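Local coordinates for single-stranded DNA-binding protein (Enterobacter phage Enc34, PDB 5ODK) that probably binds single-stranded DNA through an OB fold, consistent with a role in replication of the phage genome, at residues Pro47-Ile51 with Ala113-Pro119; Ser147-Trp152 with Asn163-Val169. The contacts are given in a common frame with arbitrary orientation. Residue numbers count along the deposited sequence, not the author numbering.

Contact 1 (Pro47-Ile51 with Ala113-Pro119); sequences PKYSI and ARESTRP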
loop_
_atom_site.group_PDB
_atom_site.type_symbol
_atom_site.label_atom_id
_atom_site.label_comp_id
_atom_site.label_asym_id
_atom_site.label_seq_id
_atom_site.Cartn_x
_atom_site.Cartn_y
_atom_site.Cartn_z
ATOM N N PRO A 47 7.561 2.511 16.731
ATOM C CA PRO A 47 8.246 2.797 15.467
ATOM C C PRO A 47 7.503 2.150 14.286
ATOM O O PRO A 47 6.848 1.123 14.494
ATOM C CB PRO A 47 9.647 2.188 15.661
ATOM C CG PRO A 47 9.744 1.741 17.075
ATOM C CD PRO A 47 8.344 1.635 17.622
ATOM N N LYS A 48 7.583 2.708 13.068
ATOM C CA LYS A 48 6.875 2.123 11.931
ATOM C C LYS A 48 7.707 1.902 10.651
ATOM O O LYS A 48 8.542 2.685 10.243
ATOM C CB LYS A 48 5.658 2.952 11.509
ATOM C CG LYS A 48 4.664 3.273 12.615
ATOM C CD LYS A 48 3.569 2.252 12.766
ATOM C CE LYS A 48 2.502 2.786 13.716
ATOM N NZ LYS A 48 1.555 1.731 14.168
ATOM N N TYR A 49 7.377 0.814 10.015
ATOM C CA TYR A 49 7.734 0.547 8.621
ATOM C C TYR A 49 6.685 1.229 7.724
ATOM O O TYR A 49 5.527 1.345 8.124
ATOM C CB TYR A 49 7.747 -0.948 8.392
ATOM C CG TYR A 49 8.742 -1.676 9.262
ATOM C CD1 TYR A 49 8.410 -2.133 10.505
ATOM C CD2 TYR A 49 10.036 -1.892 8.826
ATOM C CE1 TYR A 49 9.337 -2.778 11.322
ATOM C CE2 TYR A 49 10.966 -2.550 9.621
ATOM C CZ TYR A 49 10.613 -2.990 10.870
ATOM O OH TYR A 49 11.534 -3.662 11.630
ATOM N N SER A 50 7.076 1.653 6.540
ATOM C CA SER A 50 6.120 2.344 5.676
ATOM C C SER A 50 6.534 2.309 4.210
ATOM O O SER A 50 7.708 2.047 3.895
ATOM C CB SER A 50 5.924 3.780 6.159
ATOM O OG SER A 50 7.111 4.502 6.005
ATOM N N ILE A 51 5.601 2.640 3.340
ATOM C CA ILE A 51 5.876 2.856 1.949
ATOM C C ILE A 51 4.733 3.694 1.366
ATOM O O ILE A 51 3.604 3.662 1.906
ATOM C CB ILE A 51 6.010 1.494 1.191
ATOM C CG1 ILE A 51 6.775 1.624 -0.117
ATOM C CG2 ILE A 51 4.629 0.868 0.993
ATOM C CD1 ILE A 51 7.251 0.264 -0.635
ATOM N N ALA A 113 0.904 3.214 3.261
ATOM C CA ALA A 113 0.694 2.031 4.104
ATOM C C ALA A 113 1.824 1.974 5.113
ATOM O O ALA A 113 2.978 2.305 4.799
ATOM C CB ALA A 113 0.610 0.776 3.253
ATOM N N ARG A 114 1.514 1.515 6.316
ATOM C CA ARG A 114 2.483 1.464 7.419
ATOM C C ARG A 114 2.245 0.227 8.254
ATOM O O ARG A 114 1.181 -0.410 8.199
ATOM C CB ARG A 114 2.378 2.709 8.302
ATOM C CG ARG A 114 2.479 4.069 7.632
ATOM C CD ARG A 114 1.962 5.180 8.542
ATOM N NE ARG A 114 2.852 5.480 9.642
ATOM C CZ ARG A 114 2.534 6.229 10.708
ATOM N NH1 ARG A 114 1.312 6.740 10.865
ATOM N NH2 ARG A 114 3.446 6.450 11.646
ATOM N N GLU A 115 3.227 -0.146 9.069
ATOM C CA GLU A 115 3.037 -1.207 10.038
ATOM C C GLU A 115 4.100 -1.092 11.129
ATOM O O GLU A 115 5.163 -0.546 10.897
ATOM C CB GLU A 115 3.045 -2.605 9.371
ATOM C CG GLU A 115 1.737 -3.384 9.499
ATOM C CD GLU A 115 1.480 -4.070 10.809
ATOM O OE1 GLU A 115 2.269 -3.884 11.757
ATOM O OE2 GLU A 115 0.514 -4.855 10.913
ATOM N N SER A 116 3.790 -1.614 12.310
ATOM C CA SER A 116 4.787 -1.629 13.380
ATOM C C SER A 116 5.699 -2.830 13.331
ATOM O O SER A 116 6.718 -2.816 13.965
ATOM C CB SER A 116 4.129 -1.533 14.744
ATOM O OG SER A 116 3.229 -2.600 14.932
ATOM N N THR A 117 5.345 -3.843 12.574
ATOM C CA THR A 117 6.232 -4.968 12.362
ATOM C C THR A 117 6.647 -5.077 10.911
ATOM O O THR A 117 5.918 -4.640 10.025
ATOM C CB THR A 117 5.603 -6.225 12.907
ATOM O OG1 THR A 117 6.627 -7.197 13.106
ATOM C CG2 THR A 117 4.526 -6.760 12.025
ATOM N N ARG A 118 7.835 -5.634 10.626
ATOM C CA ARG A 118 8.344 -5.606 9.277
ATOM C C ARG A 118 7.453 -6.442 8.345
ATOM O O ARG A 118 7.177 -7.604 8.627
ATOM C CB ARG A 118 9.785 -6.156 9.232
ATOM C CG ARG A 118 10.448 -5.984 7.859
ATOM C CD ARG A 118 11.429 -7.135 7.470
ATOM N NE ARG A 118 10.775 -8.451 7.260
ATOM C CZ ARG A 118 11.336 -9.632 7.472
ATOM N NH1 ARG A 118 12.655 -9.742 7.679
ATOM N NH2 ARG A 118 10.606 -10.743 7.350
ATOM N N PRO A 119 7.045 -5.844 7.225
ATOM C CA PRO A 119 6.338 -6.670 6.218
ATOM C C PRO A 119 7.253 -7.707 5.601
ATOM O O PRO A 119 8.495 -7.599 5.731
ATOM C CB PRO A 119 5.924 -5.676 5.154
ATOM C CG PRO A 119 6.883 -4.550 5.318
ATOM C CD PRO A 119 7.248 -4.463 6.783
HETATM O O HOH W 1 0.895 -1.118 13.576
#
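Two antiparallel strands of the OB-fold sheet, 49-56 and 108-115, meet here at the start of one and the end of the other; the short segments run at 170° with axes 4.6 Å apart. Four backbone hydrogen bonds join them. Tyr-49 and Glu-115 form one hydrogen-bonded pair (Tyr-49 N to Glu-115 O 2.7 Å, Glu-115 N to Tyr-49 O 2.9 Å), Ile-51 and Ala-113 the next (Ile-51 N to Ala-113 O 3.0 Å, Ala-113 N to Ile-51 O 3.1 Å). Between them Ser-50 and Arg-114 make a non-hydrogen-bonded pair, with a CA-H...O contact from Arg-114 CA to Tyr-49 O at 3.1 Å. Beyond Glu-115 the chain turns back, and Glu-115 OE1 accepts Thr-117 N at 3.2 Å and, weakly, Ser-116 N at 2.8 Å. This turn brings Arg-118 CA over the face of the Tyr-49 ring, 3.6 Å from its centroid (CH-pi), while Pro-119 CD lies 3.9 Å from Tyr-49 CB. The Arg-118 guanidinium points elsewhere, to salt bridges with Glu-128 and Glu-130. The Lys-48 side chain lies over a face of the Arg-114 guanidinium, with CD over the face, Lys-48 CG 3.5 Å from Arg-114 NH2 and Lys-48 NZ 5.7 Å from Arg-114 NH2. At the polar margin, water 1 accepts from Lys-48 NZ at 3.0 Å and lies 3.1 Å from Ser-116 OG.

Contact 2 (Ser147-Trp152 with Asn163-Val169); sequences SVIRPW and NANLLSV. With PO4 (phosphate ion), chain D.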
loop_
_atom_site.group_PDB
_atom_site.type_symbol
_atom_site.label_atom_id
_atom_site.label_comp_id
_atom_site.label_asym_id
_atom_site.label_seq_id
_atom_site.Cartn_x
_atom_site.Cartn_y
_atom_site.Cartn_z
ATOM N N SER A 147 2.308 -5.153 -3.711
ATOM C CA SER A 147 2.220 -5.076 -2.255
ATOM C C SER A 147 0.887 -5.571 -1.762
ATOM O O SER A 147 -0.153 -5.304 -2.407
ATOM C CB SER A 147 2.458 -3.634 -1.817
ATOM O OG SER A 147 2.342 -3.425 -0.424
ATOM N N VAL A 148 0.882 -6.241 -0.627
ATOM C CA VAL A 148 -0.338 -6.618 0.078
ATOM C C VAL A 148 -0.533 -5.702 1.269
ATOM O O VAL A 148 0.376 -5.526 2.103
ATOM C CB VAL A 148 -0.358 -8.103 0.497
ATOM C CG1 VAL A 148 -1.649 -8.418 1.227
ATOM C CG2 VAL A 148 -0.202 -9.001 -0.705
ATOM N N ILE A 149 -1.738 -5.126 1.305
ATOM C CA ILE A 149 -2.151 -4.202 2.336
ATOM C C ILE A 149 -3.498 -4.641 2.908
ATOM O O ILE A 149 -4.174 -5.510 2.330
ATOM C CB ILE A 149 -2.243 -2.744 1.792
ATOM C CG1 ILE A 149 -3.322 -2.619 0.699
ATOM C CG2 ILE A 149 -0.891 -2.283 1.263
ATOM C CD1 ILE A 149 -3.600 -1.200 0.277
ATOM N N ARG A 150 -3.894 -4.060 4.024
ATOM C CA ARG A 150 -5.269 -4.268 4.489
ATOM C C ARG A 150 -5.702 -3.042 5.267
ATOM O O ARG A 150 -4.967 -2.564 6.121
ATOM C CB ARG A 150 -5.422 -5.509 5.354
ATOM C CG ARG A 150 -6.902 -5.874 5.472
ATOM C CD ARG A 150 -7.136 -7.238 6.066
ATOM N NE ARG A 150 -6.826 -7.264 7.495
ATOM C CZ ARG A 150 -7.078 -8.308 8.288
ATOM N NH1 ARG A 150 -7.551 -9.463 7.784
ATOM N NH2 ARG A 150 -6.837 -8.211 9.578
ATOM N N PRO A 151 -6.914 -2.534 4.989
ATOM C CA PRO A 151 -7.362 -1.340 5.725
ATOM C C PRO A 151 -7.619 -1.619 7.212
ATOM O O PRO A 151 -7.865 -2.762 7.635
ATOM C CB PRO A 151 -8.703 -1.036 5.062
ATOM C CG PRO A 151 -8.640 -1.660 3.717
ATOM C CD PRO A 151 -7.914 -2.957 3.983
ATOM N N TRP A 152 -7.571 -0.554 7.997
ATOM C CA TRP A 152 -8.015 -0.553 9.391
ATOM C C TRP A 152 -8.503 0.851 9.733
ATOM O O TRP A 152 -8.115 1.821 9.105
ATOM C CB TRP A 152 -6.926 -1.034 10.354
ATOM C CG TRP A 152 -5.681 -0.252 10.425
ATOM C CD1 TRP A 152 -4.610 -0.331 9.569
ATOM C CD2 TRP A 152 -5.319 0.668 11.448
ATOM N NE1 TRP A 152 -3.617 0.506 9.972
ATOM C CE2 TRP A 152 -3.994 1.110 11.149
ATOM C CE3 TRP A 152 -5.944 1.130 12.614
ATOM C CZ2 TRP A 152 -3.309 2.013 11.963
ATOM C CZ3 TRP A 152 -5.232 2.023 13.444
ATOM C CH2 TRP A 152 -3.930 2.461 13.099
ATOM N N ASN A 163 -6.775 3.792 7.576
ATOM C CA ASN A 163 -5.363 3.571 7.318
ATOM C C ASN A 163 -5.197 2.248 6.603
ATOM O O ASN A 163 -6.134 1.447 6.493
ATOM C CB ASN A 163 -4.620 3.534 8.655
ATOM C CG ASN A 163 -4.677 4.814 9.403
ATOM O OD1 ASN A 163 -4.618 5.883 8.812
ATOM N ND2 ASN A 163 -4.887 4.707 10.719
ATOM N N ALA A 164 -3.967 1.969 6.147
ATOM C CA ALA A 164 -3.643 0.693 5.512
ATOM C C ALA A 164 -2.423 0.057 6.209
ATOM O O ALA A 164 -1.363 0.694 6.312
ATOM C CB ALA A 164 -3.350 0.867 4.042
ATOM N N ASN A 165 -2.601 -1.160 6.673
ATOM C CA ASN A 165 -1.479 -1.981 7.126
ATOM C C ASN A 165 -0.682 -2.425 5.915
ATOM O O ASN A 165 -1.229 -2.850 4.912
ATOM C CB ASN A 165 -1.961 -3.224 7.874
ATOM C CG ASN A 165 -2.344 -2.949 9.302
ATOM O OD1 ASN A 165 -1.618 -2.234 9.983
ATOM N ND2 ASN A 165 -3.481 -3.502 9.742
ATOM N N LEU A 166 0.639 -2.362 6.066
ATOM C CA LEU A 166 1.600 -2.824 5.068
ATOM C C LEU A 166 2.054 -4.208 5.440
ATOM O O LEU A 166 2.736 -4.369 6.451
ATOM C CB LEU A 166 2.782 -1.875 5.012
ATOM C CG LEU A 166 3.870 -2.223 4.009
ATOM C CD1 LEU A 166 3.330 -2.266 2.607
ATOM C CD2 LEU A 166 5.016 -1.238 4.118
ATOM N N LEU A 167 1.708 -5.218 4.633
ATOM C CA LEU A 167 1.939 -6.618 5.018
ATOM C C LEU A 167 2.981 -7.323 4.166
ATOM O O LEU A 167 3.687 -8.205 4.692
ATOM C CB LEU A 167 0.628 -7.377 5.057
ATOM C CG LEU A 167 -0.269 -6.718 6.101
ATOM C CD1 LEU A 167 -1.719 -6.822 5.818
ATOM C CD2 LEU A 167 0.084 -7.019 7.501
ATOM N N SER A 168 3.149 -6.932 2.916
ATOM C CA SER A 168 4.213 -7.483 2.079
ATOM C C SER A 168 4.562 -6.519 0.981
ATOM O O SER A 168 3.697 -5.758 0.511
ATOM C CB SER A 168 3.805 -8.822 1.544
ATOM O OG SER A 168 2.838 -8.750 0.563
ATOM N N VAL A 169 5.815 -6.554 0.523
ATOM C CA VAL A 169 6.282 -5.827 -0.641
ATOM C C VAL A 169 7.151 -6.772 -1.450
ATOM O O VAL A 169 8.078 -7.360 -0.888
ATOM C CB VAL A 169 7.073 -4.581 -0.282
ATOM C CG1 VAL A 169 7.505 -3.830 -1.527
ATOM C CG2 VAL A 169 6.246 -3.672 0.622
HETATM P P PO4 D . -7.196 -5.163 12.039
HETATM O O1 PO4 D . -6.386 -5.792 11.013
HETATM O O2 PO4 D . -7.884 -6.344 12.734
HETATM O O3 PO4 D . -6.412 -4.296 13.040
HETATM O O4 PO4 D . -8.316 -4.295 11.435
HETATM O O HOH W 2 -5.970 -4.716 8.644
HETATM O O HOH W 3 -0.886 1.146 9.439
#
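Asn-163 begins the 163-169 segment of the OB-fold hairpin formed by strands 144-156 and 159-173, which cross at 147° in these segments. Its backbone pairs with Trp-152 (Asn-163 N to Trp-152 O 2.8 Å, Trp-152 N to Asn-163 O 2.9 Å), and its CB sits over the five-membered ring of Trp-152 in a CH-pi contact, 3.7 Å from the centroid; its ND2 is hydrogen-bonded to Gln-154 OE1. Ala-164 lies opposite Pro-151 in a non-hydrogen-bonded pair, and its O receives water 3 at 3.2 Å, which in turn accepts from Trp-152 NE1 at 2.9 Å. Asn-165 pairs with Arg-150 (Asn-165 N to Arg-150 O 2.8 Å, Arg-150 N to Asn-165 O 3.1 Å). On the same face, water 2 accepts from Asn-165 ND2 at 3.0 Å and Arg-150 NE at 2.9 Å, while Arg-150 NH2 donates to phosphate O1 at 2.8 Å. Leu-166 faces inward beside Ile-149, with Leu-166 CD1 3.4 Å from Ser-147 OG. At Leu-167 the register slips in a classic beta bulge: Leu-167 N and Ser-168 N both donate to Val-148 O, at 2.9 and 3.2 Å. Ser-168 O then accepts Val-148 N at 3.1 Å and Ser-147 OG at 2.9 Å, before Val-169 ends the segment opposite Ser-147. The face bearing Arg-150, Trp-152 and Asn-165 thus combines positive charge, amide and aromatic ring beside a phosphate probably taken from the crystallisation liquor, a phosphate-binding spot that may hint at how a DNA backbone could be met, although no DNA is bound here.

In the fold
Contacts 1 and 2 belong to one curled sheet, with centres 9 Å apart, and contact 1 closes in sequence before contact 2 opens. Arg-114 joins them: its O lies 2.9 Å from Leu-166 N and its N 3.0 Å from Ala-164 O, both probable hydrogen bonds, so the end of strand 108-115, at Arg-114, reaches strand 159-173 while pairing with 49-56. The side chains of Ile-51, Ala-113, Ala-164 and Leu-166 share an inner face. Past the end of strand 108-115, Pro-119 CB packs 3.4 Å from Leu-167 O, at the bulge. The phosphate sits at contact 2, beside Arg-150; Lys-13, which binds Mg(2+) in another structure of this protein, lies away from both contacts.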